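Local coordinates for protein Nsp15 (Middle East respiratory syndrome-related coronavirus, PDB 5YVD) that probably cleaves RNA on the 3' side of uridylates as the hexameric uridylate-specific endoribonuclease of a coronavirus, at residues 211-214 with 215-219; 226-229 with 230-234; 251-254 with 255-259. All coordinates share one frame; numbering follows the deposited sequence.

Contact 1 (211-214 with 215-219); sequences LSFD and SDVFI
Asp214 OD1 accepts the N-H of Asp216 at 3.2 Å, the capping bond that makes Asp214 the N-cap of helix 215-221, just after the short link from helix 205-212 in the endoribonuclease domain. With CG anti to the backbone N (chi1 -173°), the carboxylate folds back over the start of the new helix, and the donor comes from above its plane, well out of it. The carbonyl of the same residue starts the helical ladder, as Asp214 O takes Phe218 N at 3.3 Å and, weakly, Val217 N. Asp216 turns its own carboxylate away from the cap to a salt bridge with Lys220.

On the apolar side, Phe213 and Val217 cross at about a right angle, and the ring meets Val217 CG1 obliquely. Phe213 CB also rests against Phe218 CB, 4.0 Å away. CG of Phe213 lies beside its backbone N (chi1 -75°), and its ring comes to the edge of the Phe218 ring, with CD1 near the plane of the latter. Phe218 has CG anti to N, which carries its own ring inward, edge-to-face with Phe210. Phe213 remains nearer the surface, where its CD1 touches Val217 CG1 at 3.7 Å.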
ATOM      1  N   LEU A 211     -16.744  36.563 -27.293  1.00 36.16           N
ATOM      2  CA  LEU A 211     -17.120  35.161 -27.388  1.00 36.57           C
ATOM      3  C   LEU A 211     -17.954  34.842 -28.601  1.00 35.17           C
ATOM      4  O   LEU A 211     -17.965  33.686 -29.009  1.00 30.37           O
ATOM      5  CB  LEU A 211     -17.871  34.701 -26.145  1.00 37.38           C
ATOM      6  CG  LEU A 211     -17.021  34.803 -24.896  1.00 36.86           C
ATOM      7  CD1 LEU A 211     -17.882  34.475 -23.687  1.00 35.92           C
ATOM      8  CD2 LEU A 211     -15.830  33.874 -25.038  1.00 40.17           C
ATOM      9  N   SER A 212     -18.636  35.852 -29.157  1.00 36.83           N
ATOM     10  CA  SER A 212     -19.534  35.664 -30.308  1.00 37.82           C
ATOM     11  C   SER A 212     -19.027  36.226 -31.622  1.00 37.72           C
ATOM     12  O   SER A 212     -19.388  35.716 -32.646  1.00 41.16           O
ATOM     13  CB  SER A 212     -20.908  36.278 -30.035  1.00 39.65           C
ATOM     14  OG  SER A 212     -20.833  37.702 -30.017  1.00 41.38           O
ATOM     15  N   PHE A 213     -18.210  37.270 -31.617  1.00 41.08           N
ATOM     16  CA  PHE A 213     -17.804  37.949 -32.884  1.00 42.94           C
ATOM     17  C   PHE A 213     -16.743  37.220 -33.706  1.00 41.53           C
ATOM     18  O   PHE A 213     -15.812  36.637 -33.171  1.00 46.84           O
ATOM     19  CB  PHE A 213     -17.235  39.349 -32.594  1.00 42.85           C
ATOM     20  CG  PHE A 213     -18.274  40.370 -32.238  1.00 45.42           C
ATOM     21  CD1 PHE A 213     -18.077  41.706 -32.550  1.00 45.91           C
ATOM     22  CD2 PHE A 213     -19.464  40.008 -31.597  1.00 45.91           C
ATOM     23  CE1 PHE A 213     -19.039  42.656 -32.223  1.00 45.00           C
ATOM     24  CE2 PHE A 213     -20.418  40.959 -31.264  1.00 43.72           C
ATOM     25  CZ  PHE A 213     -20.205  42.280 -31.576  1.00 43.03           C
ATOM     26  N   ASP A 214     -16.858  37.297 -35.021  1.00 39.92           N
ATOM     27  CA  ASP A 214     -15.703  37.056 -35.882  1.00 36.57           C
ATOM     28  C   ASP A 214     -14.521  37.922 -35.405  1.00 36.98           C
ATOM     29  O   ASP A 214     -14.726  39.072 -35.021  1.00 38.18           O
ATOM     30  CB  ASP A 214     -16.018  37.437 -37.318  1.00 34.11           C
ATOM     31  CG  ASP A 214     -14.903  37.054 -38.252  1.00 34.66           C
ATOM     32  OD1 ASP A 214     -14.186  37.944 -38.755  1.00 34.79           O
ATOM     33  OD2 ASP A 214     -14.703  35.845 -38.433  1.00 33.06           O
ATOM     34  N   SER A 215     -13.303  37.391 -35.487  1.00 34.41           N
ATOM     35  CA  SER A 215     -12.126  38.065 -34.960  1.00 37.25           C
ATOM     36  C   SER A 215     -11.842  39.420 -35.609  1.00 40.00           C
ATOM     37  O   SER A 215     -11.469  40.380 -34.919  1.00 38.66           O
ATOM     38  CB  SER A 215     -10.866  37.167 -35.034  1.00 37.29           C
ATOM     39  OG  SER A 215     -10.143  37.331 -36.236  1.00 36.08           O
ATOM     40  N   ASP A 216     -12.009  39.495 -36.926  1.00 43.26           N
ATOM     41  CA  ASP A 216     -11.743  40.745 -37.649  1.00 45.01           C
ATOM     42  C   ASP A 216     -12.718  41.889 -37.253  1.00 41.45           C
ATOM     43  O   ASP A 216     -12.310  43.051 -37.151  1.00 33.65           O
ATOM     44  CB  ASP A 216     -11.750  40.500 -39.160  1.00 45.56           C
ATOM     45  CG  ASP A 216     -11.155  41.652 -39.927  1.00 49.41           C
ATOM     46  OD1 ASP A 216      -9.932  41.897 -39.791  1.00 53.66           O
ATOM     47  OD2 ASP A 216     -11.910  42.321 -40.665  1.00 54.23           O
ATOM     48  N   VAL A 217     -13.978  41.528 -36.992  1.00 40.21           N
ATOM     49  CA  VAL A 217     -15.016  42.487 -36.589  1.00 40.82           C
ATOM     50  C   VAL A 217     -14.769  43.051 -35.171  1.00 42.10           C
ATOM     51  O   VAL A 217     -15.113  44.197 -34.864  1.00 45.18           O
ATOM     52  CB  VAL A 217     -16.413  41.815 -36.660  1.00 39.13           C
ATOM     53  CG1 VAL A 217     -17.501  42.707 -36.095  1.00 38.78           C
ATOM     54  CG2 VAL A 217     -16.743  41.431 -38.094  1.00 38.15           C
ATOM     55  N   PHE A 218     -14.186  42.231 -34.311  1.00 42.71           N
ATOM     56  CA  PHE A 218     -13.953  42.598 -32.926  1.00 42.38           C
ATOM     57  C   PHE A 218     -12.700  43.488 -32.829  1.00 44.52           C
ATOM     58  O   PHE A 218     -12.732  44.571 -32.218  1.00 45.23           O
ATOM     59  CB  PHE A 218     -13.823  41.320 -32.073  1.00 42.08           C
ATOM     60  CG  PHE A 218     -13.576  41.577 -30.602  1.00 42.69           C
ATOM     61  CD1 PHE A 218     -14.629  41.602 -29.704  1.00 44.33           C
ATOM     62  CD2 PHE A 218     -12.289  41.763 -30.127  1.00 42.87           C
ATOM     63  CE1 PHE A 218     -14.415  41.839 -28.366  1.00 47.66           C
ATOM     64  CE2 PHE A 218     -12.055  42.005 -28.796  1.00 47.71           C
ATOM     65  CZ  PHE A 218     -13.122  42.047 -27.906  1.00 51.55           C
ATOM     66  N   ILE A 219     -11.601  43.029 -33.427  1.00 42.49           N
ATOM     67  CA  ILE A 219     -10.373  43.796 -33.455  1.00 45.82           C
ATOM     68  C   ILE A 219     -10.666  45.237 -33.872  1.00 49.31           C
ATOM     69  O   ILE A 219     -10.190  46.194 -33.232  1.00 48.61           O
ATOM     70  CB  ILE A 219      -9.299  43.149 -34.382  1.00 47.67           C
ATOM     71  CG1 ILE A 219      -8.715  41.892 -33.718  1.00 47.45           C
ATOM     72  CG2 ILE A 219      -8.150  44.116 -34.652  1.00 46.56           C
ATOM     73  CD1 ILE A 219      -7.785  41.092 -34.597  1.00 47.60           C
TER

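Contact 2 (226-229 with 230-234); sequences NYAF and EHVVY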
ATOM      1  N   ASN A 226      -3.229  47.313 -33.581  1.00 49.67           N
ATOM      2  CA  ASN A 226      -1.788  47.311 -33.259  1.00 52.63           C
ATOM      3  C   ASN A 226      -1.373  46.414 -32.074  1.00 51.81           C
ATOM      4  O   ASN A 226      -0.266  46.561 -31.532  1.00 48.87           O
ATOM      5  CB  ASN A 226      -1.323  48.748 -32.976  1.00 55.30           C
ATOM      6  CG  ASN A 226      -1.302  49.631 -34.219  1.00 57.23           C
ATOM      7  OD1 ASN A 226      -1.519  49.185 -35.356  1.00 53.19           O
ATOM      8  ND2 ASN A 226      -1.013  50.902 -34.000  1.00 57.94           N
ATOM      9  N   TYR A 227      -2.238  45.478 -31.687  1.00 47.90           N
ATOM     10  CA  TYR A 227      -2.070  44.749 -30.438  1.00 45.67           C
ATOM     11  C   TYR A 227      -2.029  43.219 -30.574  1.00 44.43           C
ATOM     12  O   TYR A 227      -2.147  42.479 -29.577  1.00 42.61           O
ATOM     13  CB  TYR A 227      -3.169  45.195 -29.466  1.00 47.60           C
ATOM     14  CG  TYR A 227      -3.060  46.658 -29.143  1.00 49.25           C
ATOM     15  CD1 TYR A 227      -2.141  47.112 -28.220  1.00 48.74           C
ATOM     16  CD2 TYR A 227      -3.825  47.605 -29.829  1.00 54.04           C
ATOM     17  CE1 TYR A 227      -2.006  48.468 -27.948  1.00 49.68           C
ATOM     18  CE2 TYR A 227      -3.708  48.965 -29.560  1.00 51.56           C
ATOM     19  CZ  TYR A 227      -2.797  49.388 -28.615  1.00 50.19           C
ATOM     20  OH  TYR A 227      -2.672  50.721 -28.328  1.00 49.92           O
ATOM     21  N   ALA A 228      -1.858  42.743 -31.799  1.00 42.21           N
ATOM     22  CA  ALA A 228      -1.659  41.323 -32.066  1.00 43.05           C
ATOM     23  C   ALA A 228      -2.675  40.378 -31.433  1.00 43.69           C
ATOM     24  O   ALA A 228      -2.333  39.248 -31.090  1.00 48.56           O
ATOM     25  CB  ALA A 228      -0.259  40.926 -31.622  1.00 45.85           C
ATOM     26  N   PHE A 229      -3.926  40.803 -31.296  1.00 43.11           N
ATOM     27  CA  PHE A 229      -4.927  39.958 -30.637  1.00 41.59           C
ATOM     28  C   PHE A 229      -5.030  38.576 -31.269  1.00 44.37           C
ATOM     29  O   PHE A 229      -5.334  37.595 -30.591  1.00 48.72           O
ATOM     30  CB  PHE A 229      -6.300  40.638 -30.607  1.00 40.94           C
ATOM     31  CG  PHE A 229      -6.665  41.150 -29.260  1.00 41.68           C
ATOM     32  CD1 PHE A 229      -7.879  40.816 -28.675  1.00 42.64           C
ATOM     33  CD2 PHE A 229      -5.756  41.920 -28.533  1.00 42.82           C
ATOM     34  CE1 PHE A 229      -8.188  41.262 -27.396  1.00 43.00           C
ATOM     35  CE2 PHE A 229      -6.060  42.360 -27.250  1.00 41.63           C
ATOM     36  CZ  PHE A 229      -7.278  42.030 -26.683  1.00 41.57           C
ATOM     37  N   GLU A 230      -4.788  38.509 -32.570  1.00 43.89           N
ATOM     38  CA  GLU A 230      -4.841  37.257 -33.307  1.00 43.16           C
ATOM     39  C   GLU A 230      -3.895  36.276 -32.622  1.00 42.54           C
ATOM     40  O   GLU A 230      -4.307  35.190 -32.193  1.00 41.30           O
ATOM     41  CB  GLU A 230      -4.457  37.508 -34.784  1.00 42.63           C
ATOM     42  CG  GLU A 230      -5.395  36.979 -35.874  1.00 40.71           C
ATOM     43  CD  GLU A 230      -6.868  37.215 -35.606  1.00 39.31           C
ATOM     44  OE1 GLU A 230      -7.437  38.140 -36.211  1.00 35.87           O
ATOM     45  OE2 GLU A 230      -7.451  36.449 -34.800  1.00 37.48           O
ATOM     46  N   HIS A 231      -2.645  36.699 -32.460  1.00 42.05           N
ATOM     47  CA  HIS A 231      -1.619  35.876 -31.798  1.00 42.77           C
ATOM     48  C   HIS A 231      -1.895  35.708 -30.296  1.00 41.65           C
ATOM     49  O   HIS A 231      -1.989  34.584 -29.792  1.00 42.95           O
ATOM     50  CB  HIS A 231      -0.227  36.504 -31.993  1.00 41.48           C
ATOM     51  CG  HIS A 231       0.906  35.632 -31.547  1.00 39.02           C
ATOM     52  ND1 HIS A 231       1.493  34.692 -32.366  1.00 41.66           N
ATOM     53  CD2 HIS A 231       1.566  35.565 -30.373  1.00 38.66           C
ATOM     54  CE1 HIS A 231       2.466  34.079 -31.717  1.00 37.92           C
ATOM     55  NE2 HIS A 231       2.533  34.595 -30.504  1.00 40.35           N
ATOM     56  N   VAL A 232      -2.069  36.823 -29.603  1.00 37.59           N
ATOM     57  CA  VAL A 232      -2.036  36.818 -28.154  1.00 40.43           C
ATOM     58  C   VAL A 232      -3.308  36.204 -27.558  1.00 40.38           C
ATOM     59  O   VAL A 232      -3.251  35.318 -26.708  1.00 43.99           O
ATOM     60  CB  VAL A 232      -1.795  38.250 -27.602  1.00 40.71           C
ATOM     61  CG1 VAL A 232      -1.838  38.250 -26.092  1.00 42.89           C
ATOM     62  CG2 VAL A 232      -0.452  38.795 -28.054  1.00 40.16           C
ATOM     63  N   VAL A 233      -4.461  36.665 -28.006  1.00 39.57           N
ATOM     64  CA  VAL A 233      -5.717  36.261 -27.387  1.00 40.09           C
ATOM     65  C   VAL A 233      -6.409  35.117 -28.141  1.00 39.08           C
ATOM     66  O   VAL A 233      -6.679  34.055 -27.571  1.00 42.16           O
ATOM     67  CB  VAL A 233      -6.658  37.457 -27.262  1.00 39.73           C
ATOM     68  CG1 VAL A 233      -7.830  37.113 -26.357  1.00 41.80           C
ATOM     69  CG2 VAL A 233      -5.887  38.651 -26.697  1.00 40.78           C
ATOM     70  N   TYR A 234      -6.671  35.311 -29.424  1.00 37.43           N
ATOM     71  CA  TYR A 234      -7.348  34.277 -30.213  1.00 34.71           C
ATOM     72  C   TYR A 234      -6.538  33.016 -30.297  1.00 35.72           C
ATOM     73  O   TYR A 234      -7.095  31.920 -30.269  1.00 34.43           O
ATOM     74  CB  TYR A 234      -7.650  34.782 -31.592  1.00 31.88           C
ATOM     75  CG  TYR A 234      -8.749  35.783 -31.569  1.00 32.21           C
ATOM     76  CD1 TYR A 234     -10.077  35.365 -31.507  1.00 33.47           C
ATOM     77  CD2 TYR A 234      -8.481  37.145 -31.583  1.00 30.11           C
ATOM     78  CE1 TYR A 234     -11.118  36.271 -31.483  1.00 32.58           C
ATOM     79  CE2 TYR A 234      -9.508  38.057 -31.560  1.00 31.34           C
ATOM     80  CZ  TYR A 234     -10.824  37.612 -31.509  1.00 32.50           C
ATOM     81  OH  TYR A 234     -11.858  38.509 -31.481  1.00 34.70           O
TER
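Val233 sets a single methyl over the centre of the Phe229 ring. Its CG2 stands 3.4 Å from the ring centroid and only 5° off the ring normal, a CH-pi contact in which all six ring carbons lie at similar range. The valine's CG1 is anti to the backbone N (chi1 -168°), beside the carbonyl carbon, which leaves CG2 beside N and over the ring. The two side chains point the same way, side by side and one turn apart on the same flank of the helix. Tyr234 adds a second, shallower bump at the rim of the ring: its CE2 lies near the ring plane and packs against Phe229 CB at 4.2 Å. The edge of the tyrosine ring in turn approaches the Phe229 carbonyl, with CD2 3.3 Å from Phe229 O.

These contacts lie along the first turn of helix 229-234, which Ala228 precedes as N-cap residue and which widens into a pi-type turn. Phe229 O accepts two N-H groups, a straighter bond from Tyr234 N at 2.9 Å and a more bent one from Val233 N at the same distance, the latter tilted from the carbonyl plane. Ala228 O receives Val232 N almost linearly (173°). On this flank the small Ala228 CB meets Val232 CG2 at 4.2 Å, a looser fit than the methyl on the phenyl face. Beyond the pair, Val300 of helix 296-304 and Ile219 of helix 215-221 also touch the Phe229 side chain, and Phe299 packs on Val232.

Contact 3 (251-254 with 255-259); sequences LYKR and QQEGH. Unlike the reference sequence in segment 251-254: Arg254 (reference Lys).
One face of the Tyr252 ring carries the aliphatic part of Gln256, whose CG sits 3.9 Å from the ring centroid, displaced toward the rim in a CH-pi contact. The Gln256 amide plane is turned only 17° from the ring plane. The Gln256 chain, bent at chi2 (-101°), takes the amide out toward the phenol end, and Phe200 stacks with the same tyrosine. The second flat group, the Arg254 guanidinium, has Glu257 OE1 over one face, 3.4 Å from Arg254 NH1. This salt bridge rests on charge alone, since OE1 lies well out of the guanidinium plane and no N-H points at it; guanidinium and carboxylate planes are 79° apart.

Both pairs mark the C-terminal end of helix 248-255, where the chain leaves through a type I beta turn from Gln255 to Gly258, the glycine adopting positive phi. Gln255 N and Gln256 N still donate to Leu251 O and Tyr252 O, respectively. Glu257 N instead reaches back only three residues, to Arg254 O at 3.0 Å, from above the carbonyl plane. Arg254 also has a salt bridge to Glu279 and a cation-pi contact with Phe237, while the opposite charges of Lys253 NZ and Glu257 OE2 stay 4.4 Å apart, beyond a salt bridge.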
ATOM      1  N   LEU A 251      -8.705  31.093 -24.574  1.00 34.72           N
ATOM      2  CA  LEU A 251      -8.594  29.648 -24.448  1.00 37.02           C
ATOM      3  C   LEU A 251      -9.959  28.991 -24.330  1.00 36.95           C
ATOM      4  O   LEU A 251     -10.205  27.960 -24.963  1.00 38.42           O
ATOM      5  CB  LEU A 251      -7.713  29.257 -23.239  1.00 37.66           C
ATOM      6  CG  LEU A 251      -7.689  27.782 -22.839  1.00 37.60           C
ATOM      7  CD1 LEU A 251      -7.225  26.947 -24.001  1.00 40.24           C
ATOM      8  CD2 LEU A 251      -6.796  27.514 -21.651  1.00 38.42           C
ATOM      9  N   TYR A 252     -10.829  29.547 -23.498  1.00 36.86           N
ATOM     10  CA  TYR A 252     -12.190  29.021 -23.375  1.00 39.65           C
ATOM     11  C   TYR A 252     -12.903  29.050 -24.725  1.00 42.89           C
ATOM     12  O   TYR A 252     -13.458  28.024 -25.180  1.00 47.39           O
ATOM     13  CB  TYR A 252     -12.985  29.841 -22.372  1.00 39.43           C
ATOM     14  CG  TYR A 252     -14.466  29.588 -22.370  1.00 39.40           C
ATOM     15  CD1 TYR A 252     -15.342  30.525 -22.873  1.00 41.47           C
ATOM     16  CD2 TYR A 252     -14.993  28.424 -21.839  1.00 41.71           C
ATOM     17  CE1 TYR A 252     -16.700  30.302 -22.863  1.00 43.33           C
ATOM     18  CE2 TYR A 252     -16.353  28.195 -21.815  1.00 40.27           C
ATOM     19  CZ  TYR A 252     -17.196  29.137 -22.334  1.00 42.48           C
ATOM     20  OH  TYR A 252     -18.552  28.933 -22.328  1.00 46.83           O
ATOM     21  N   LYS A 253     -12.883  30.214 -25.370  1.00 38.42           N
ATOM     22  CA  LYS A 253     -13.618  30.381 -26.618  1.00 39.46           C
ATOM     23  C   LYS A 253     -13.167  29.322 -27.572  1.00 38.12           C
ATOM     24  O   LYS A 253     -13.959  28.696 -28.271  1.00 38.30           O
ATOM     25  CB  LYS A 253     -13.354  31.752 -27.237  1.00 40.53           C
ATOM     26  CG  LYS A 253     -13.988  31.924 -28.593  1.00 40.01           C
ATOM     27  CD  LYS A 253     -13.894  33.352 -29.071  1.00 42.58           C
ATOM     28  CE  LYS A 253     -14.431  33.487 -30.491  1.00 42.62           C
ATOM     29  NZ  LYS A 253     -13.586  32.741 -31.457  1.00 42.09           N
ATOM     30  N   ARG A 254     -11.865  29.124 -27.573  1.00 38.39           N
ATOM     31  CA  ARG A 254     -11.250  28.224 -28.492  1.00 40.36           C
ATOM     32  C   ARG A 254     -11.685  26.796 -28.251  1.00 40.64           C
ATOM     33  O   ARG A 254     -12.153  26.134 -29.160  1.00 40.32           O
ATOM     34  CB  ARG A 254      -9.743  28.323 -28.360  1.00 41.96           C
ATOM     35  CG  ARG A 254      -9.000  27.272 -29.154  1.00 45.24           C
ATOM     36  CD  ARG A 254      -9.193  27.505 -30.634  1.00 50.00           C
ATOM     37  NE  ARG A 254      -8.911  26.313 -31.406  1.00 55.40           N
ATOM     38  CZ  ARG A 254      -9.028  26.230 -32.726  1.00 61.54           C
ATOM     39  NH1 ARG A 254      -9.402  27.283 -33.453  1.00 66.67           N
ATOM     40  NH2 ARG A 254      -8.761  25.079 -33.317  1.00 64.46           N
ATOM     41  N   GLN A 255     -11.528  26.332 -27.018  1.00 41.83           N
ATOM     42  CA  GLN A 255     -11.670  24.908 -26.727  1.00 45.34           C
ATOM     43  C   GLN A 255     -13.124  24.420 -26.779  1.00 47.55           C
ATOM     44  O   GLN A 255     -13.377  23.236 -27.019  1.00 45.84           O
ATOM     45  CB  GLN A 255     -11.026  24.571 -25.389  1.00 44.70           C
ATOM     46  CG  GLN A 255     -11.874  24.889 -24.194  1.00 46.85           C
ATOM     47  CD  GLN A 255     -12.832  23.786 -23.873  1.00 47.71           C
ATOM     48  OE1 GLN A 255     -12.533  22.635 -24.107  1.00 52.50           O
ATOM     49  NE2 GLN A 255     -13.991  24.130 -23.327  1.00 49.37           N
ATOM     50  N   GLN A 256     -14.055  25.345 -26.548  1.00 48.82           N
ATOM     51  CA  GLN A 256     -15.477  25.099 -26.723  1.00 49.20           C
ATOM     52  C   GLN A 256     -15.853  24.791 -28.170  1.00 48.68           C
ATOM     53  O   GLN A 256     -16.978  24.357 -28.424  1.00 44.31           O
ATOM     54  CB  GLN A 256     -16.273  26.316 -26.277  1.00 51.98           C
ATOM     55  CG  GLN A 256     -16.455  26.421 -24.784  1.00 54.01           C
ATOM     56  CD  GLN A 256     -17.820  25.955 -24.332  1.00 53.76           C
ATOM     57  OE1 GLN A 256     -18.854  26.478 -24.773  1.00 58.50           O
ATOM     58  NE2 GLN A 256     -17.836  24.993 -23.429  1.00 53.14           N
ATOM     59  N   GLU A 257     -14.937  25.037 -29.108  1.00 46.84           N
ATOM     60  CA  GLU A 257     -15.110  24.556 -30.486  1.00 47.25           C
ATOM     61  C   GLU A 257     -14.725  23.076 -30.603  1.00 46.62           C
ATOM     62  O   GLU A 257     -14.742  22.530 -31.693  1.00 47.78           O
ATOM     63  CB  GLU A 257     -14.301  25.409 -31.493  1.00 44.28           C
ATOM     64  CG  GLU A 257     -14.751  26.854 -31.577  1.00 44.12           C
ATOM     65  CD  GLU A 257     -13.827  27.745 -32.401  1.00 46.69           C
ATOM     66  OE1 GLU A 257     -12.599  27.532 -32.408  1.00 48.50           O
ATOM     67  OE2 GLU A 257     -14.328  28.698 -33.024  1.00 45.54           O
ATOM     68  N   GLY A 258     -14.319  22.458 -29.495  1.00 46.60           N
ATOM     69  CA  GLY A 258     -14.193  21.003 -29.393  1.00 44.04           C
ATOM     70  C   GLY A 258     -12.918  20.339 -29.881  1.00 42.91           C
ATOM     71  O   GLY A 258     -12.839  19.101 -29.932  1.00 46.01           O
ATOM     72  N   HIS A 259     -11.909  21.122 -30.238  1.00 43.37           N
ATOM     73  CA  HIS A 259     -10.739  20.558 -30.907  1.00 44.25           C
ATOM     74  C   HIS A 259      -9.440  20.813 -30.125  1.00 44.51           C
ATOM     75  O   HIS A 259      -8.356  21.013 -30.712  1.00 42.21           O
ATOM     76  CB  HIS A 259     -10.671  21.095 -32.336  1.00 47.37           C
ATOM     77  CG  HIS A 259     -11.778  20.605 -33.221  1.00 52.90           C
ATOM     78  ND1 HIS A 259     -11.586  20.328 -34.551  1.00 64.46           N
ATOM     79  CD2 HIS A 259     -13.078  20.329 -32.973  1.00 58.44           C
ATOM     80  CE1 HIS A 259     -12.714  19.909 -35.089  1.00 63.36           C
ATOM     81  NE2 HIS A 259     -13.637  19.901 -34.151  1.00 59.95           N
TER

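How the contacts relate
From the N terminus, the three contacts follow in series, and none nests within or crosses another. Contact 1 is the turn between helix 205-212 and helix 215-221, contact 2 the start of helix 229-234, and contact 3 the exit from helix 248-255 toward strand 260-263. Each closes only a local turn, yet contact 1 packs against both of the others. Contacts 1 and 2 meet directly, through a probable hydrogen bond between Ser215 OG and Glu230 OE1 (2.8 Å) and Tyr234 OH against Phe218 CB. Leu211 links contact 1 to Tyr252 and Lys253 of contact 3. Segment 211-219 thus touches both, while contacts 2 and 3 do not touch each other.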